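Local coordinates for alpha-rhamnosidase (Dictyoglomus thermophilum, PDB 6I60), which probably hydrolyses terminal non-reducing alpha-L-rhamnose residues from alpha-L-rhamnosides, at residues 586-597 against 650-660. Residues are numbered along the deposited sequence; the frame is centred on the assembly and turned at random.
With AE3 (2-(2-ethoxyethoxy)ethanol), chain G.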
loop_
_atom_site.group_PDB
_atom_site.type_symbol
_atom_site.label_atom_id
_atom_site.label_comp_id
_atom_site.label_asym_id
_atom_site.label_seq_id
_atom_site.Cartn_x
_atom_site.Cartn_y
_atom_site.Cartn_z
ATOM N N TYR A 586 -8.113 11.229 15.469
ATOM C CA TYR A 586 -7.487 12.324 16.207
ATOM C C TYR A 586 -7.243 11.953 17.664
ATOM O O TYR A 586 -6.199 12.300 18.229
ATOM C CB TYR A 586 -8.342 13.587 16.114
ATOM C CG TYR A 586 -7.701 14.788 16.770
ATOM C CD1 TYR A 586 -8.066 15.181 18.052
ATOM C CD2 TYR A 586 -6.720 15.522 16.114
ATOM C CE1 TYR A 586 -7.478 16.273 18.659
ATOM C CE2 TYR A 586 -6.125 16.620 16.713
ATOM C CZ TYR A 586 -6.510 16.990 17.987
ATOM O OH TYR A 586 -5.926 18.079 18.594
ATOM N N GLU A 587 -8.194 11.258 18.292
ATOM C CA GLU A 587 -8.002 10.840 19.677
ATOM C C GLU A 587 -6.832 9.874 19.812
ATOM O O GLU A 587 -6.111 9.910 20.816
ATOM C CB GLU A 587 -9.285 10.207 20.217
ATOM C CG GLU A 587 -10.261 11.209 20.813
ATOM C CD GLU A 587 -11.147 10.598 21.883
ATOM O OE1 GLU A 587 -11.226 9.353 21.955
ATOM O OE2 GLU A 587 -11.761 11.366 22.654
ATOM N N GLY A 588 -6.624 9.010 18.815
ATOM C CA GLY A 588 -5.457 8.147 18.832
ATOM C C GLY A 588 -4.156 8.914 18.722
ATOM O O GLY A 588 -3.147 8.517 19.312
ATOM N N PHE A 589 -4.157 10.019 17.974
ATOM C CA PHE A 589 -2.965 10.855 17.886
ATOM C C PHE A 589 -2.670 11.515 19.226
ATOM O O PHE A 589 -1.520 11.540 19.681
ATOM C CB PHE A 589 -3.135 11.922 16.801
ATOM C CG PHE A 589 -3.552 11.383 15.460
ATOM C CD1 PHE A 589 -3.277 10.074 15.095
ATOM C CD2 PHE A 589 -4.214 12.198 14.556
ATOM C CE1 PHE A 589 -3.661 9.591 13.862
ATOM C CE2 PHE A 589 -4.599 11.720 13.321
ATOM C CZ PHE A 589 -4.322 10.416 12.975
ATOM N N LYS A 590 -3.705 12.063 19.871
ATOM C CA LYS A 590 -3.521 12.706 21.166
ATOM C C LYS A 590 -3.048 11.713 22.217
ATOM O O LYS A 590 -2.297 12.083 23.128
ATOM C CB LYS A 590 -4.824 13.370 21.611
ATOM C CG LYS A 590 -4.829 14.889 21.506
ATOM C CD LYS A 590 -6.034 15.489 22.220
ATOM C CE LYS A 590 -5.615 16.289 23.449
ATOM N NZ LYS A 590 -6.776 16.943 24.124
ATOM N N LYS A 591 -3.465 10.452 22.103
ATOM C CA LYS A 591 -3.076 9.453 23.092
ATOM C C LYS A 591 -1.632 9.006 22.899
ATOM O O LYS A 591 -0.912 8.796 23.881
ATOM C CB LYS A 591 -4.021 8.253 23.028
ATOM C CG LYS A 591 -4.195 7.541 24.358
ATOM C CD LYS A 591 -5.324 6.526 24.301
ATOM C CE LYS A 591 -6.649 7.144 24.718
ATOM N NZ LYS A 591 -7.631 6.106 25.135
ATOM N N TYR A 592 -1.189 8.853 21.647
ATOM C CA TYR A 592 0.194 8.451 21.414
ATOM C C TYR A 592 1.162 9.566 21.783
ATOM O O TYR A 592 2.199 9.315 22.408
ATOM C CB TYR A 592 0.404 8.033 19.959
ATOM C CG TYR A 592 1.870 7.874 19.619
ATOM C CD1 TYR A 592 2.608 6.814 20.131
ATOM C CD2 TYR A 592 2.525 8.801 18.818
ATOM C CE1 TYR A 592 3.951 6.670 19.840
ATOM C CE2 TYR A 592 3.870 8.664 18.520
ATOM C CZ TYR A 592 4.577 7.596 19.034
ATOM O OH TYR A 592 5.916 7.454 18.743
ATOM N N VAL A 593 0.849 10.804 21.392
ATOM C CA VAL A 593 1.682 11.935 21.783
ATOM C C VAL A 593 1.728 12.062 23.299
ATOM O O VAL A 593 2.764 12.422 23.872
ATOM C CB VAL A 593 1.171 13.222 21.105
ATOM C CG1 VAL A 593 1.813 14.457 21.722
ATOM C CG2 VAL A 593 1.445 13.164 19.611
ATOM N N GLU A 594 0.619 11.746 23.975
ATOM C CA GLU A 594 0.623 11.722 25.434
ATOM C C GLU A 594 1.606 10.685 25.964
ATOM O O GLU A 594 2.282 10.918 26.972
ATOM C CB GLU A 594 -0.787 11.442 25.956
ATOM C CG GLU A 594 -1.088 12.072 27.304
ATOM C CD GLU A 594 -0.719 13.543 27.354
ATOM O OE1 GLU A 594 -0.132 13.971 28.371
ATOM O OE2 GLU A 594 -1.017 14.269 26.378
ATOM N N PHE A 595 1.699 9.532 25.295
ATOM C CA PHE A 595 2.650 8.512 25.722
ATOM C C PHE A 595 4.085 8.949 25.456
ATOM O O PHE A 595 4.984 8.664 26.256
ATOM C CB PHE A 595 2.364 7.186 25.021
ATOM C CG PHE A 595 3.427 6.150 25.246
ATOM C CD1 PHE A 595 4.351 5.856 24.256
ATOM C CD2 PHE A 595 3.513 5.482 26.455
ATOM C CE1 PHE A 595 5.335 4.909 24.467
ATOM C CE2 PHE A 595 4.495 4.534 26.670
ATOM C CZ PHE A 595 5.408 4.249 25.675
ATOM N N LEU A 596 4.322 9.628 24.332
ATOM C CA LEU A 596 5.657 10.147 24.058
ATOM C C LEU A 596 6.057 11.209 25.072
ATOM O O LEU A 596 7.234 11.305 25.436
ATOM C CB LEU A 596 5.724 10.711 22.639
ATOM C CG LEU A 596 6.960 10.340 21.818
ATOM C CD1 LEU A 596 7.362 8.897 22.073
ATOM C CD2 LEU A 596 6.705 10.570 20.338
ATOM N N LYS A 597 5.096 12.012 25.539
ATOM C CA LYS A 597 5.390 12.986 26.584
ATOM C C LYS A 597 5.788 12.302 27.883
ATOM O O LYS A 597 6.567 12.859 28.666
ATOM C CB LYS A 597 4.183 13.894 26.813
ATOM C CG LYS A 597 4.051 15.029 25.811
ATOM C CD LYS A 597 2.668 15.665 25.879
ATOM C CE LYS A 597 2.280 16.004 27.312
ATOM N NZ LYS A 597 0.842 16.379 27.429
ATOM N N LYS A 650 -9.540 23.033 16.781
ATOM C CA LYS A 650 -9.240 22.887 18.205
ATOM C C LYS A 650 -8.160 23.899 18.575
ATOM O O LYS A 650 -6.966 23.598 18.568
ATOM C CB LYS A 650 -8.803 21.462 18.520
ATOM C CG LYS A 650 -9.602 20.391 17.790
ATOM C CD LYS A 650 -9.814 19.168 18.670
ATOM C CE LYS A 650 -10.705 18.136 17.990
ATOM N NZ LYS A 650 -11.373 17.243 18.981
ATOM N N GLU A 651 -8.590 25.118 18.913
ATOM C CA GLU A 651 -7.637 26.186 19.210
ATOM C C GLU A 651 -6.827 25.882 20.465
ATOM O O GLU A 651 -5.627 26.173 20.518
ATOM C CB GLU A 651 -8.369 27.519 19.361
ATOM C CG GLU A 651 -8.940 28.064 18.062
ATOM C CD GLU A 651 -7.939 28.027 16.922
ATOM O OE1 GLU A 651 -8.060 27.138 16.051
ATOM O OE2 GLU A 651 -7.032 28.886 16.896
ATOM N N ALA A 652 -7.464 25.304 21.484
ATOM C CA ALA A 652 -6.742 24.970 22.708
ATOM C C ALA A 652 -5.689 23.903 22.444
ATOM O O ALA A 652 -4.541 24.022 22.894
ATOM C CB ALA A 652 -7.721 24.510 23.789
ATOM N N ASP A 653 -6.059 22.847 21.717
ATOM C CA ASP A 653 -5.088 21.816 21.377
ATOM C C ASP A 653 -4.010 22.353 20.449
ATOM O O ASP A 653 -2.846 21.948 20.553
ATOM C CB ASP A 653 -5.791 20.620 20.739
ATOM C CG ASP A 653 -6.224 19.587 21.759
ATOM O OD1 ASP A 653 -5.908 19.762 22.955
ATOM O OD2 ASP A 653 -6.880 18.600 21.364
ATOM N N TYR A 654 -4.359 23.301 19.619
ATOM C CA TYR A 654 -3.414 23.863 18.703
ATOM C C TYR A 654 -2.387 24.559 19.479
ATOM O O TYR A 654 -1.269 24.194 19.451
ATOM C CB TYR A 654 -4.096 24.808 17.743
ATOM C CG TYR A 654 -3.198 25.767 17.030
ATOM C CD1 TYR A 654 -2.108 25.352 16.365
ATOM C CD2 TYR A 654 -3.464 27.096 17.022
ATOM C CE1 TYR A 654 -1.292 26.233 15.735
ATOM C CE2 TYR A 654 -2.647 27.978 16.394
ATOM C CZ TYR A 654 -1.564 27.530 15.757
ATOM O OH TYR A 654 -0.762 28.405 15.127
ATOM N N LYS A 655 -2.766 25.553 20.243
ATOM C CA LYS A 655 -1.810 26.293 21.041
ATOM C C LYS A 655 -0.986 25.434 21.990
ATOM O O LYS A 655 0.169 25.645 22.158
ATOM C CB LYS A 655 -2.522 27.398 21.795
ATOM C CG LYS A 655 -1.969 28.799 21.606
ATOM C CD LYS A 655 -1.012 28.964 20.423
ATOM C CE LYS A 655 -0.582 30.407 20.216
ATOM N NZ LYS A 655 -1.679 31.254 19.665
ATOM N N TYR A 656 -1.581 24.457 22.614
ATOM C CA TYR A 656 -0.860 23.619 23.506
ATOM C C TYR A 656 0.254 22.898 22.854
ATOM O O TYR A 656 1.304 22.876 23.369
ATOM C CB TYR A 656 -1.805 22.615 24.098
ATOM C CG TYR A 656 -1.147 21.621 24.964
ATOM C CD1 TYR A 656 -0.818 21.908 26.239
ATOM C CD2 TYR A 656 -0.856 20.394 24.505
ATOM C CE1 TYR A 656 -0.206 20.987 27.032
ATOM C CE2 TYR A 656 -0.243 19.472 25.293
ATOM C CZ TYR A 656 0.078 19.783 26.554
ATOM O OH TYR A 656 0.675 18.857 27.332
ATOM N N TYR A 657 0.033 22.286 21.711
ATOM C CA TYR A 657 1.079 21.534 21.039
ATOM C C TYR A 657 2.078 22.406 20.391
ATOM O O TYR A 657 3.217 22.095 20.301
ATOM C CB TYR A 657 0.493 20.575 20.039
ATOM C CG TYR A 657 -0.197 19.488 20.742
ATOM C CD1 TYR A 657 0.452 18.761 21.662
ATOM C CD2 TYR A 657 -1.508 19.233 20.534
ATOM C CE1 TYR A 657 -0.180 17.786 22.342
ATOM C CE2 TYR A 657 -2.148 18.259 21.223
ATOM C CZ TYR A 657 -1.464 17.554 22.124
ATOM O OH TYR A 657 -2.057 16.576 22.814
ATOM N N SER A 658 1.654 23.570 20.001
ATOM C CA SER A 658 2.540 24.498 19.410
ATOM C C SER A 658 3.525 24.912 20.443
ATOM O O SER A 658 4.667 25.008 20.143
ATOM C CB SER A 658 1.757 25.668 18.924
ATOM O OG SER A 658 2.448 26.295 17.908
ATOM N N GLU A 659 3.073 25.186 21.661
ATOM C CA GLU A 659 3.910 25.532 22.779
ATOM C C GLU A 659 4.815 24.403 23.149
ATOM O O GLU A 659 5.935 24.604 23.490
ATOM C CB GLU A 659 3.056 25.747 23.985
ATOM C CG GLU A 659 2.393 27.084 24.099
ATOM C CD GLU A 659 1.735 27.278 25.443
ATOM O OE1 GLU A 659 1.096 28.318 25.618
ATOM O OE2 GLU A 659 1.861 26.411 26.321
ATOM N N LEU A 660 4.346 23.185 23.071
ATOM C CA LEU A 660 5.183 22.081 23.455
ATOM C C LEU A 660 6.237 21.808 22.456
ATOM O O LEU A 660 7.282 21.383 22.796
ATOM C CB LEU A 660 4.361 20.843 23.699
ATOM C CG LEU A 660 5.100 19.538 23.851
ATOM C CD1 LEU A 660 5.788 19.472 25.171
ATOM C CD2 LEU A 660 4.133 18.406 23.746
HETATM C C1 AE3 G . 6.533 25.908 32.441
HETATM C C2 AE3 G . 5.459 25.936 31.369
HETATM O O2 AE3 G . 5.441 24.677 30.695
HETATM C C3 AE3 G . 5.295 24.813 29.282
HETATM C C4 AE3 G . 3.823 24.835 28.900
HETATM O O3 AE3 G . 3.529 23.878 27.890
HETATM C C5 AE3 G . 4.340 22.736 27.985
HETATM C C6 AE3 G . 3.478 21.536 27.791
HETATM O O4 AE3 G . 4.284 20.458 28.226
#
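Y586 and K590 of helix 586-597 both reach the carboxylate of D653 on helix 651-660. The Y586 hydroxyl donates to OD2, with 3.0 Å from OH to OD2. It meets that oxygen on the anti side, 30° out of the carboxylate plane. K590 and D653 approach each other from opposite directions and make a salt bridge, K590 NZ lying 3.2 Å from D653 OD1, on the syn lone pair; the bond from NZ to OD2 is weak. Replacing D653 by an alanine removes the carboxylate and would probably leave the K590 ammonium without this counter-charge and the Y586 hydroxyl without this acceptor.

The tighter, buried part is made by Y586, V593, Y657 and L660. Y586 heads for helix 651-660; its CG, anti to the backbone N (chi1 -176°), carries the hydroxyl to D653. Its side chain also touches A645 of helix 626-648. Y657 rests against S642 of the same helix. V593 CG1 packs obliquely on the Y657 ring, 3.9 Å from its CE1. K590 CG lies near the plane of that ring, 3.5 Å from Y657 OH. K597 CD lies 3.8 Å from L660 CD2. The two segments are near-parallel helices of the six-hairpin glycosidase domain, the helical (alpha/alpha) barrel of bacterial alpha-L-rhamnosidases. Their axes stay 13.4 Å apart and cross at 29°, so long side chains span most of the gap.

The other side is looser and more polar. K650, at the N-cap of its helix, runs past Y586 in the opposite direction, with its CD 3.7 Å from Y586 CE1. Further along, K597 NZ forms a salt bridge to E594 OE1 (2.8 Å). It also appears to donate to Y656 OH at the ring edge, though the modelled distance is too short to be relied on. Beyond this end, Y656, E659 and L660 line the site of a bound 2-(2-ethoxyethoxy)ethanol.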